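PDB 2Z6V: putative uncharacterized protein from Mycobacterium avium, which probably acts as a sulfotransferase, moving a sulfuryl group from the donor PAPS to an acceptor that is not yet known. Local coordinates for residues R267-H272 / R330-Y335; R318-R323 / A400-T405; H272-K277 / I408-R413; T226-K231 / L260-D265. All coordinates share one frame; numbering follows the deposited sequence.

In the fold
Three of the four contacts gather on one side of the chain's centre. Contact 1 joins strands 267-272 and 331-335 of the five-stranded parallel sheet. Contact 2, centred about 12 Å away, sets helix 301-326 against helix 392-405 and meets contact 1 through Trp270 and His272. Contact 3 shares His272 with contact 1 and ties the start of helix 275-285 to the C-terminal tail; contact 2 is nested along the chain inside the loop that contact 3 closes. Contact 4 comes first along the chain, its second segment leading into strand 267-272, and packs a crossover helix of the same alpha/beta fold. Contacts 2 and 3 lay the C-terminal helix and tail against the sheet edge that contact 1 forms.

Contact 1: R267-H272 / R330-Y335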
# COMPACT_ATOMS: atom_id res chain seq x y z
N ARG A 267 -3.95 -2.68 -16.51
CA ARG A 267 -4.45 -1.38 -16.93
C ARG A 267 -4.01 -0.42 -15.82
O ARG A 267 -4.56 -0.41 -14.72
CB ARG A 267 -5.97 -1.44 -17.08
CG ARG A 267 -6.35 -2.35 -18.22
CD ARG A 267 -7.84 -2.40 -18.44
NE ARG A 267 -8.52 -3.15 -17.39
CZ ARG A 267 -9.79 -3.54 -17.48
NH1 ARG A 267 -10.49 -3.26 -18.57
NH2 ARG A 267 -10.34 -4.23 -16.48
N LEU A 268 -2.99 0.37 -16.13
CA LEU A 268 -2.37 1.28 -15.19
C LEU A 268 -2.98 2.67 -15.03
O LEU A 268 -2.98 3.48 -15.97
CB LEU A 268 -0.89 1.42 -15.55
CG LEU A 268 -0.13 0.10 -15.77
CD1 LEU A 268 1.24 0.40 -16.36
CD2 LEU A 268 -0.00 -0.67 -14.46
N ILE A 269 -3.49 2.94 -13.84
CA ILE A 269 -4.06 4.24 -13.53
C ILE A 269 -2.99 4.99 -12.75
O ILE A 269 -2.68 4.62 -11.63
CB ILE A 269 -5.32 4.14 -12.65
CG1 ILE A 269 -6.42 3.36 -13.37
CG2 ILE A 269 -5.81 5.53 -12.28
CD1 ILE A 269 -7.64 3.16 -12.53
N TRP A 270 -2.41 6.01 -13.36
CA TRP A 270 -1.38 6.81 -12.71
C TRP A 270 -2.08 7.96 -11.98
O TRP A 270 -2.77 8.78 -12.60
CB TRP A 270 -0.42 7.35 -13.78
CG TRP A 270 0.87 7.92 -13.25
CD1 TRP A 270 1.08 8.47 -12.02
CD2 TRP A 270 2.10 8.06 -13.98
NE1 TRP A 270 2.37 8.95 -11.94
CE2 TRP A 270 3.02 8.71 -13.12
CE3 TRP A 270 2.51 7.69 -15.27
CZ2 TRP A 270 4.33 9.01 -13.52
CZ3 TRP A 270 3.82 7.99 -15.66
CH2 TRP A 270 4.71 8.64 -14.78
N ALA A 271 -1.91 8.02 -10.66
CA ALA A 271 -2.53 9.08 -9.85
C ALA A 271 -1.58 10.26 -9.69
O ALA A 271 -0.43 10.08 -9.30
CB ALA A 271 -2.91 8.53 -8.48
N HIS A 272 -2.07 11.46 -9.98
CA HIS A 272 -1.25 12.66 -9.90
C HIS A 272 -1.71 13.69 -8.88
O HIS A 272 -2.88 13.76 -8.51
CB HIS A 272 -1.18 13.35 -11.27
CG HIS A 272 -0.64 12.48 -12.36
ND1 HIS A 272 0.69 12.11 -12.43
CD2 HIS A 272 -1.26 11.87 -13.40
CE1 HIS A 272 0.87 11.32 -13.47
NE2 HIS A 272 -0.30 11.16 -14.08
N ARG A 330 -0.96 3.20 -22.30
CA ARG A 330 -1.05 2.10 -21.33
C ARG A 330 -1.48 2.63 -19.96
O ARG A 330 -1.71 1.85 -19.03
CB ARG A 330 0.30 1.39 -21.20
CG ARG A 330 0.69 0.50 -22.39
CD ARG A 330 -0.31 -0.64 -22.59
NE ARG A 330 -0.50 -1.46 -21.40
CZ ARG A 330 0.42 -2.28 -20.88
NH1 ARG A 330 1.62 -2.40 -21.45
NH2 ARG A 330 0.14 -2.99 -19.79
N PHE A 331 -1.59 3.95 -19.84
CA PHE A 331 -1.95 4.59 -18.59
C PHE A 331 -3.21 5.45 -18.68
O PHE A 331 -3.61 5.88 -19.76
CB PHE A 331 -0.83 5.51 -18.11
CG PHE A 331 0.49 4.83 -17.91
CD1 PHE A 331 0.88 4.43 -16.64
CD2 PHE A 331 1.34 4.63 -18.98
CE1 PHE A 331 2.13 3.83 -16.44
CE2 PHE A 331 2.59 4.03 -18.79
CZ PHE A 331 2.98 3.63 -17.52
N PHE A 332 -3.82 5.68 -17.52
CA PHE A 332 -4.97 6.57 -17.43
C PHE A 332 -4.47 7.58 -16.41
O PHE A 332 -3.93 7.19 -15.38
CB PHE A 332 -6.22 5.90 -16.88
CG PHE A 332 -7.37 6.86 -16.75
CD1 PHE A 332 -8.21 7.10 -17.83
CD2 PHE A 332 -7.52 7.63 -15.60
CE1 PHE A 332 -9.18 8.11 -17.77
CE2 PHE A 332 -8.49 8.64 -15.53
CZ PHE A 332 -9.31 8.88 -16.62
N HIS A 333 -4.64 8.87 -16.68
CA HIS A 333 -4.14 9.83 -15.71
C HIS A 333 -5.22 10.45 -14.85
O HIS A 333 -6.09 11.18 -15.32
CB HIS A 333 -3.31 10.90 -16.42
CG HIS A 333 -2.09 10.35 -17.06
ND1 HIS A 333 -1.92 10.30 -18.43
CD2 HIS A 333 -1.01 9.72 -16.53
CE1 HIS A 333 -0.80 9.66 -18.71
NE2 HIS A 333 -0.23 9.30 -17.57
N MET A 334 -5.14 10.13 -13.57
CA MET A 334 -6.09 10.62 -12.60
C MET A 334 -5.45 11.75 -11.80
O MET A 334 -4.49 11.53 -11.05
CB MET A 334 -6.50 9.47 -11.70
CG MET A 334 -7.52 9.82 -10.65
SD MET A 334 -7.86 8.35 -9.72
CE MET A 334 -6.40 8.27 -8.65
N TYR A 335 -5.97 12.95 -11.97
CA TYR A 335 -5.45 14.13 -11.28
C TYR A 335 -6.24 14.42 -10.02
O TYR A 335 -7.47 14.34 -10.00
CB TYR A 335 -5.51 15.34 -12.21
CG TYR A 335 -4.61 15.22 -13.42
CD1 TYR A 335 -3.28 15.65 -13.37
CD2 TYR A 335 -5.08 14.66 -14.61
CE1 TYR A 335 -2.44 15.52 -14.48
CE2 TYR A 335 -4.25 14.52 -15.72
CZ TYR A 335 -2.93 14.95 -15.65
OH TYR A 335 -2.12 14.83 -16.75
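Leu268 to His272 run beside Phe331 to Tyr335 as neighbouring parallel strands, twisted by 26°, and the backbone ladder does most of the joining. Phe332 and Met334 turn both N and O to this neighbour: Phe332 N bonds to Leu268 O (2.8 Å), Trp270 N to Phe332 O, Met334 N to Trp270 O (2.9 Å) and His272 N to Met334 O. At the start, the bond from Leu268 N to Arg330 O is weak. Ile269 and Ala271 give their backbone bonds to strand 109-113 instead.

Apolar contact fills the face that carries Ile269, Ala271, Phe332 and Met334. Met334 bends at its last torsion (chi3 77°), which brings its CE back to 3.5 Å from Ala271 CB, while its CB meets Ile269 CG2 at 4.0 Å. The Phe332 ring leads off toward helix 343-353.

Aromatic rings line the other face. Phe331 lies alongside Leu268, its CE1 3.5 Å from Leu268 CD1, and meets the six-membered ring of Trp270 obliquely, planes at 52°. Next along, the Tyr335 ring has His272 CD2 over one face, 4.0 Å above its plane. His272 ND1 hydrogen-bonds Tyr402 OH.

The outermost strand is thus held by backbone N-H...O=C hydrogen bonds between two unlike layers, one mainly of aliphatic side chains and Phe332, the other mainly aromatic, and the imidazole of His272 is a buried polar group whose rotation the Tyr402 hydroxyl probably helps to set.

Contact 2: R318-R323 / A400-T405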
# COMPACT_ATOMS: atom_id res chain seq x y z
N ARG A 318 10.78 6.08 -12.18
CA ARG A 318 10.57 4.68 -12.54
C ARG A 318 9.41 4.58 -13.53
O ARG A 318 9.56 4.00 -14.60
CB ARG A 318 10.28 3.83 -11.31
CG ARG A 318 11.51 3.45 -10.50
CD ARG A 318 12.50 2.70 -11.36
NE ARG A 318 13.71 2.34 -10.63
CZ ARG A 318 13.76 1.47 -9.63
NH1 ARG A 318 12.65 0.84 -9.23
NH2 ARG A 318 14.91 1.22 -9.03
N PRO A 319 8.24 5.15 -13.19
CA PRO A 319 7.12 5.07 -14.13
C PRO A 319 7.32 5.94 -15.37
O PRO A 319 6.82 5.61 -16.43
CB PRO A 319 5.92 5.49 -13.27
CG PRO A 319 6.53 6.41 -12.28
CD PRO A 319 7.81 5.72 -11.90
N LEU A 320 8.04 7.05 -15.25
CA LEU A 320 8.27 7.89 -16.42
C LEU A 320 9.04 7.12 -17.50
O LEU A 320 8.71 7.19 -18.69
CB LEU A 320 9.02 9.18 -16.05
CG LEU A 320 8.09 10.30 -15.59
CD1 LEU A 320 8.87 11.40 -14.88
CD2 LEU A 320 7.34 10.86 -16.79
N ARG A 321 10.06 6.37 -17.08
CA ARG A 321 10.85 5.58 -18.01
C ARG A 321 10.00 4.48 -18.64
O ARG A 321 10.10 4.23 -19.84
CB ARG A 321 12.05 4.94 -17.31
CG ARG A 321 13.10 5.93 -16.80
CD ARG A 321 13.60 6.85 -17.92
NE ARG A 321 13.21 8.24 -17.66
CZ ARG A 321 12.52 9.00 -18.51
NH1 ARG A 321 12.14 8.52 -19.68
NH2 ARG A 321 12.19 10.24 -18.17
N ALA A 322 9.17 3.83 -17.83
CA ALA A 322 8.32 2.75 -18.33
C ALA A 322 7.32 3.26 -19.34
O ALA A 322 7.00 2.58 -20.32
CB ALA A 322 7.60 2.09 -17.17
N ARG A 323 6.82 4.47 -19.10
CA ARG A 323 5.85 5.11 -19.98
C ARG A 323 6.50 5.47 -21.32
O ARG A 323 5.89 5.33 -22.39
CB ARG A 323 5.30 6.38 -19.31
CG ARG A 323 4.49 7.29 -20.21
CD ARG A 323 3.90 8.44 -19.41
NE ARG A 323 3.14 9.37 -20.25
CZ ARG A 323 3.69 10.23 -21.09
NH1 ARG A 323 5.01 10.28 -21.21
NH2 ARG A 323 2.92 11.03 -21.83
N ALA A 400 11.00 18.14 -12.24
CA ALA A 400 11.03 18.97 -13.44
C ALA A 400 10.33 18.29 -14.62
O ALA A 400 9.36 18.82 -15.15
CB ALA A 400 12.47 19.31 -13.81
N GLU A 401 10.84 17.13 -15.02
CA GLU A 401 10.26 16.38 -16.13
C GLU A 401 8.81 16.08 -15.84
O GLU A 401 7.92 16.39 -16.62
CB GLU A 401 11.01 15.07 -16.35
CG GLU A 401 10.67 14.38 -17.67
CD GLU A 401 11.01 12.89 -17.67
OE1 GLU A 401 12.04 12.50 -17.07
OE2 GLU A 401 10.24 12.12 -18.28
N TYR A 402 8.58 15.46 -14.68
CA TYR A 402 7.25 15.09 -14.23
C TYR A 402 6.22 16.21 -14.42
O TYR A 402 5.16 16.00 -15.01
CB TYR A 402 7.30 14.69 -12.76
CG TYR A 402 5.99 14.22 -12.20
CD1 TYR A 402 5.37 13.07 -12.69
CD2 TYR A 402 5.36 14.91 -11.16
CE1 TYR A 402 4.17 12.62 -12.16
CE2 TYR A 402 4.15 14.47 -10.63
CZ TYR A 402 3.57 13.32 -11.14
OH TYR A 402 2.38 12.85 -10.63
N LEU A 403 6.53 17.39 -13.90
CA LEU A 403 5.61 18.52 -14.01
C LEU A 403 5.52 19.00 -15.45
O LEU A 403 4.52 19.58 -15.86
CB LEU A 403 6.06 19.68 -13.11
CG LEU A 403 5.86 19.47 -11.61
CD1 LEU A 403 6.53 20.58 -10.83
CD2 LEU A 403 4.38 19.41 -11.30
N ASP A 404 6.57 18.72 -16.22
CA ASP A 404 6.59 19.13 -17.61
C ASP A 404 5.77 18.23 -18.51
O ASP A 404 5.17 18.69 -19.49
CB ASP A 404 8.03 19.19 -18.12
CG ASP A 404 8.11 19.69 -19.53
OD1 ASP A 404 7.70 20.85 -19.76
OD2 ASP A 404 8.56 18.92 -20.41
N THR A 405 5.73 16.94 -18.20
CA THR A 405 4.97 16.02 -19.03
C THR A 405 3.50 15.90 -18.61
O THR A 405 2.65 15.58 -19.44
CB THR A 405 5.63 14.62 -19.06
OG1 THR A 405 4.68 13.61 -18.70
CG2 THR A 405 6.81 14.56 -18.12
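The Arg321 guanidinium has the carboxylate of Glu401 at its edge, close to its plane, and Leu320 CB over one face. The two planes are 33° apart, and NH2 of Arg321 makes the salt bridge, modelled 2.5 Å from Glu401 OE1, a length not to be taken literally at this resolution. NH1 of the same group pairs with Glu324 one turn along. The Arg323 guanidinium has Thr405 OG1 over a face, but only loosely, with NH1 of Arg323 4.2 Å from that oxygen; its NE pairs with Asp328. At the edge of the Tyr402 ring comes CD1 of Leu320.

These residues belong to two helices, 301-326 and 392-405, whose axes over these short segments approach to 11.1 Å at an angle of 53°. Both rest on Trp270 of the central sheet, Leu320 from one helix and Tyr402 from the other.

Leu320 reaches across the gap head-on to Glu401. Its CD2 is 3.5 Å from Glu401 OE2, and its CD1 comes 4.2 Å from Tyr402 CB. Glu401 gets there with CG anti to the backbone N (chi1 -168°) and an extended chain, which carries the carboxylate past the leucine to Arg321 at the rim.

Contact 3: H272-K277 / I408-R413; sequences HRDPYK and IELEGR
Ile408 lies against the turn that leaves strand 267-272: its CD1 is 3.8 Å from His272 CB, and its CG2, on the other branch, sits 3.5 Å from Asp274 N. Glu409 points its side chain the other way, to a salt bridge with Arg341, and takes part through its backbone. A water accepts from Asp274 N and donates to Glu409 O, bridging the two segments. Leu410 follows with both methyls in use, CD2 packed 4.1 Å from Pro275 CD and CD1 at the edge of the Tyr276 ring.

Glu411 makes the polar join at both ends. Its N donates to the anti lone pair of Asp274 OD2 (2.8 Å, 168°), an oxygen that Tyr383 OH also bonds. Its OE1 meets Arg273 NE at 3.2 Å in a nearly straight bond of 171°, within the guanidinium plane though the carboxylate is turned 56° from it; the second bond, Arg273 NH2 to OE2, is weak. Tyr336 offers Arg273 a cation-pi partner.

Asp274 is also the N-cap of helix 275-285, its OD1 accepting from Lys277 N (3.1 Å) and weakly from Tyr276 N. The tail thus probably helps to position both the capping aspartate and the arginine. A sulfate, probably from the crystallisation liquor, lies about 5 Å from the Arg273 side chain; by its place after this strand, Arg273 may correspond to the arginine that binds the 3'-phosphate of PAPS in related sulfotransferases.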
# COMPACT_ATOMS: atom_id res chain seq x y z
N HIS A 272 -2.07 11.46 -9.98
CA HIS A 272 -1.25 12.66 -9.90
C HIS A 272 -1.71 13.69 -8.88
O HIS A 272 -2.88 13.76 -8.51
CB HIS A 272 -1.18 13.35 -11.27
CG HIS A 272 -0.64 12.48 -12.36
ND1 HIS A 272 0.69 12.11 -12.43
CD2 HIS A 272 -1.26 11.87 -13.40
CE1 HIS A 272 0.87 11.32 -13.47
NE2 HIS A 272 -0.30 11.16 -14.08
N ARG A 273 -0.76 14.51 -8.44
CA ARG A 273 -1.02 15.58 -7.49
C ARG A 273 0.24 16.42 -7.35
O ARG A 273 1.34 15.96 -7.69
CB ARG A 273 -1.42 15.02 -6.13
CG ARG A 273 -1.73 16.11 -5.11
CD ARG A 273 -2.34 15.57 -3.82
NE ARG A 273 -2.71 16.65 -2.92
CZ ARG A 273 -3.28 16.48 -1.73
NH1 ARG A 273 -3.55 15.26 -1.27
NH2 ARG A 273 -3.59 17.54 -0.99
N ASP A 274 0.07 17.65 -6.88
CA ASP A 274 1.18 18.57 -6.64
C ASP A 274 2.30 17.77 -5.96
O ASP A 274 2.13 17.30 -4.84
CB ASP A 274 0.69 19.69 -5.71
CG ASP A 274 1.72 20.77 -5.49
OD1 ASP A 274 2.92 20.44 -5.35
OD2 ASP A 274 1.31 21.95 -5.45
N PRO A 275 3.44 17.61 -6.63
CA PRO A 275 4.57 16.85 -6.07
C PRO A 275 5.21 17.46 -4.82
O PRO A 275 5.69 16.73 -3.95
CB PRO A 275 5.56 16.78 -7.23
CG PRO A 275 5.31 18.08 -7.94
CD PRO A 275 3.79 18.17 -7.95
N TYR A 276 5.23 18.78 -4.73
CA TYR A 276 5.81 19.47 -3.58
C TYR A 276 4.93 19.19 -2.36
O TYR A 276 5.43 18.91 -1.27
CB TYR A 276 5.89 20.98 -3.85
CG TYR A 276 6.60 21.33 -5.14
CD1 TYR A 276 7.90 20.89 -5.38
CD2 TYR A 276 5.96 22.10 -6.12
CE1 TYR A 276 8.55 21.21 -6.57
CE2 TYR A 276 6.61 22.43 -7.31
CZ TYR A 276 7.91 21.98 -7.52
OH TYR A 276 8.57 22.32 -8.68
N LYS A 277 3.62 19.27 -2.57
CA LYS A 277 2.66 19.02 -1.51
C LYS A 277 2.80 17.57 -1.04
O LYS A 277 3.00 17.30 0.15
CB LYS A 277 1.24 19.25 -2.04
CG LYS A 277 0.24 19.80 -1.04
CD LYS A 277 -0.04 18.85 0.10
CE LYS A 277 -1.12 19.41 1.02
NZ LYS A 277 -1.44 18.49 2.15
N ILE A 408 -0.31 19.21 -14.04
CA ILE A 408 -0.78 19.17 -12.66
C ILE A 408 -1.05 20.54 -12.06
O ILE A 408 -0.20 21.43 -12.09
CB ILE A 408 0.22 18.44 -11.76
CG1 ILE A 408 0.39 16.99 -12.24
CG2 ILE A 408 -0.26 18.48 -10.30
CD1 ILE A 408 1.39 16.19 -11.44
N GLU A 409 -2.25 20.70 -11.51
CA GLU A 409 -2.68 21.95 -10.89
C GLU A 409 -2.07 22.05 -9.49
O GLU A 409 -2.45 21.31 -8.59
CB GLU A 409 -4.21 21.96 -10.82
CG GLU A 409 -4.83 23.30 -10.49
CD GLU A 409 -6.30 23.34 -10.88
OE1 GLU A 409 -6.60 23.10 -12.07
OE2 GLU A 409 -7.15 23.60 -10.00
N LEU A 410 -1.13 22.96 -9.31
CA LEU A 410 -0.47 23.12 -8.02
C LEU A 410 -1.32 23.77 -6.94
O LEU A 410 -2.25 24.53 -7.22
CB LEU A 410 0.82 23.92 -8.20
CG LEU A 410 1.84 23.28 -9.15
CD1 LEU A 410 3.09 24.15 -9.19
CD2 LEU A 410 2.18 21.87 -8.69
N GLU A 411 -1.00 23.44 -5.69
CA GLU A 411 -1.71 23.96 -4.51
C GLU A 411 -0.74 24.79 -3.66
O GLU A 411 -0.89 24.86 -2.44
CB GLU A 411 -2.23 22.79 -3.67
CG GLU A 411 -3.03 21.75 -4.44
CD GLU A 411 -3.18 20.44 -3.67
OE1 GLU A 411 -2.17 19.71 -3.53
OE2 GLU A 411 -4.29 20.14 -3.20
N GLY A 412 0.23 25.42 -4.31
CA GLY A 412 1.23 26.19 -3.60
C GLY A 412 0.90 27.58 -3.07
O GLY A 412 -0.21 28.09 -3.26
N ARG A 413 1.90 28.17 -2.41
CA ARG A 413 1.84 29.50 -1.80
C ARG A 413 0.44 30.04 -1.50
O ARG A 413 0.00 30.99 -2.17
CB ARG A 413 2.62 30.51 -2.67
CG ARG A 413 2.60 30.23 -4.18
CD ARG A 413 1.19 30.29 -4.76
NE ARG A 413 0.63 31.64 -4.71
CZ ARG A 413 -0.65 31.92 -4.97
NH1 ARG A 413 -1.50 30.95 -5.28
NH2 ARG A 413 -1.08 33.17 -4.92
O HOH W 1 -2.68 18.87 -7.07

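Contact 4: T226-K231 / L260-D265; sequences TYEYQK and LKVFPD
Helix 256-262 is the connection in a beta-alpha-beta crossover: it leads from strand 244-248 to strand 267-272, with strand 109-113 between them in the sheet. Its last turn packs against helix 224-238, and two residues, Val262 and Phe263, carry the contact. No hydrogen bond crosses it.

Val262 pushes its two methyls between side chains of the longer helix. Val262 CG2 lies 3.6 Å from Tyr227 CB and also touches Glu228, 3.9 Å from its CG. Val262 CG1, which stands anti to the backbone N (chi1 171°), reaches the other way, 3.6 Å from Tyr227 O and 4.0 Å from Lys231 CB. The valine thus straddles one turn of helix 224-238, with Tyr227 and Lys231 four residues apart.

Phe263, the first residue to leave the helical conformation, turns its ring back under that valine, whose CG1 sits over one ring face, near the rim. The far end of the ring meets helix 224-238 at two places. Phe263 CZ is 4.0 Å from Lys231 CB, and Phe263 CE2 is 4.1 Å from Tyr227 CD2. The two aromatic side chains cross at about a right angle and touch rim to rim, each having the other's carbon near its own plane. The extended Lys231 chain crosses Val262 obliquely, its CD touching Val262 CG1.

Deeper in, Tyr227 OH bonds His252 ND1 and Gln230 OE1 bonds His195 NE2, which link helix 224-238 to the loop after strand 244-248 and to helix 192-195. On its other side, helix 256-262 meets helix 301-326 through Leu260, and Pro264 and Asp265 then lead straight into strand 267-272.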
# COMPACT_ATOMS: atom_id res chain seq x y z
N THR A 226 8.00 -11.13 -5.03
CA THR A 226 6.90 -10.39 -4.44
C THR A 226 5.67 -10.29 -5.33
O THR A 226 4.56 -10.62 -4.90
CB THR A 226 7.35 -8.97 -4.06
OG1 THR A 226 8.58 -9.04 -3.33
CG2 THR A 226 6.27 -8.29 -3.24
N TYR A 227 5.86 -9.84 -6.56
CA TYR A 227 4.72 -9.73 -7.45
C TYR A 227 4.16 -11.09 -7.79
O TYR A 227 2.95 -11.24 -7.95
CB TYR A 227 5.08 -8.94 -8.72
CG TYR A 227 5.04 -7.45 -8.49
CD1 TYR A 227 6.14 -6.78 -7.96
CD2 TYR A 227 3.86 -6.73 -8.69
CE1 TYR A 227 6.06 -5.42 -7.62
CE2 TYR A 227 3.77 -5.38 -8.36
CZ TYR A 227 4.87 -4.73 -7.82
OH TYR A 227 4.78 -3.41 -7.46
N GLU A 228 5.02 -12.10 -7.86
CA GLU A 228 4.56 -13.45 -8.15
C GLU A 228 3.73 -13.93 -6.98
O GLU A 228 2.77 -14.68 -7.16
CB GLU A 228 5.74 -14.38 -8.39
CG GLU A 228 6.25 -14.36 -9.82
CD GLU A 228 7.69 -14.82 -9.91
OE1 GLU A 228 8.04 -15.80 -9.21
OE2 GLU A 228 8.47 -14.20 -10.69
N TYR A 229 4.11 -13.50 -5.78
CA TYR A 229 3.37 -13.86 -4.59
C TYR A 229 2.01 -13.15 -4.62
O TYR A 229 0.97 -13.75 -4.32
CB TYR A 229 4.14 -13.44 -3.33
CG TYR A 229 3.40 -13.73 -2.04
CD1 TYR A 229 3.00 -15.03 -1.72
CD2 TYR A 229 3.06 -12.70 -1.16
CE1 TYR A 229 2.27 -15.29 -0.56
CE2 TYR A 229 2.34 -12.95 0.00
CZ TYR A 229 1.94 -14.25 0.29
OH TYR A 229 1.21 -14.52 1.43
N GLN A 230 2.00 -11.88 -5.02
CA GLN A 230 0.73 -11.16 -5.06
C GLN A 230 -0.27 -11.88 -5.95
O GLN A 230 -1.44 -12.03 -5.57
CB GLN A 230 0.91 -9.73 -5.56
CG GLN A 230 -0.35 -8.92 -5.38
CD GLN A 230 -0.24 -7.54 -5.96
OE1 GLN A 230 0.86 -7.01 -6.14
NE2 GLN A 230 -1.39 -6.92 -6.24
N LYS A 231 0.17 -12.32 -7.12
CA LYS A 231 -0.73 -13.03 -8.05
C LYS A 231 -1.33 -14.28 -7.41
O LYS A 231 -2.54 -14.53 -7.52
CB LYS A 231 0.02 -13.39 -9.34
CG LYS A 231 -0.79 -14.25 -10.30
CD LYS A 231 -0.28 -14.11 -11.73
CE LYS A 231 -1.15 -14.90 -12.70
NZ LYS A 231 -1.14 -14.34 -14.08
N LEU A 260 4.84 -5.26 -14.37
CA LEU A 260 4.57 -5.58 -15.77
C LEU A 260 4.94 -7.00 -16.13
O LEU A 260 4.27 -7.66 -16.94
CB LEU A 260 5.30 -4.60 -16.68
CG LEU A 260 4.61 -3.23 -16.68
CD1 LEU A 260 5.44 -2.22 -17.46
CD2 LEU A 260 3.22 -3.38 -17.28
N LYS A 261 6.02 -7.48 -15.53
CA LYS A 261 6.50 -8.83 -15.76
C LYS A 261 5.41 -9.84 -15.35
O LYS A 261 5.12 -10.76 -16.10
CB LYS A 261 7.76 -9.08 -14.93
CG LYS A 261 8.73 -10.06 -15.53
CD LYS A 261 9.64 -9.37 -16.52
CE LYS A 261 10.55 -8.37 -15.82
NZ LYS A 261 11.51 -7.74 -16.77
N VAL A 262 4.82 -9.65 -14.17
CA VAL A 262 3.79 -10.54 -13.64
C VAL A 262 2.36 -10.26 -14.14
O VAL A 262 1.56 -11.18 -14.30
CB VAL A 262 3.80 -10.51 -12.09
CG1 VAL A 262 2.60 -11.25 -11.52
CG2 VAL A 262 5.10 -11.12 -11.59
N PHE A 263 2.05 -8.98 -14.36
CA PHE A 263 0.73 -8.59 -14.87
C PHE A 263 0.93 -7.79 -16.15
O PHE A 263 0.60 -6.60 -16.21
CB PHE A 263 -0.01 -7.72 -13.85
CG PHE A 263 -0.16 -8.35 -12.50
CD1 PHE A 263 -1.14 -9.31 -12.27
CD2 PHE A 263 0.67 -7.98 -11.45
CE1 PHE A 263 -1.29 -9.88 -11.02
CE2 PHE A 263 0.53 -8.55 -10.19
CZ PHE A 263 -0.46 -9.51 -9.98
N PRO A 264 1.48 -8.42 -17.20
CA PRO A 264 1.71 -7.73 -18.47
C PRO A 264 0.50 -7.01 -19.07
O PRO A 264 0.66 -6.01 -19.78
CB PRO A 264 2.23 -8.85 -19.38
CG PRO A 264 1.55 -10.07 -18.82
CD PRO A 264 1.71 -9.87 -17.34
N ASP A 265 -0.70 -7.49 -18.76
CA ASP A 265 -1.94 -6.90 -19.28
C ASP A 265 -2.58 -5.84 -18.37
O ASP A 265 -3.69 -5.36 -18.64
CB ASP A 265 -2.96 -8.01 -19.54
CG ASP A 265 -3.36 -8.78 -18.27
OD1 ASP A 265 -2.60 -8.76 -17.26
OD2 ASP A 265 -4.44 -9.41 -18.29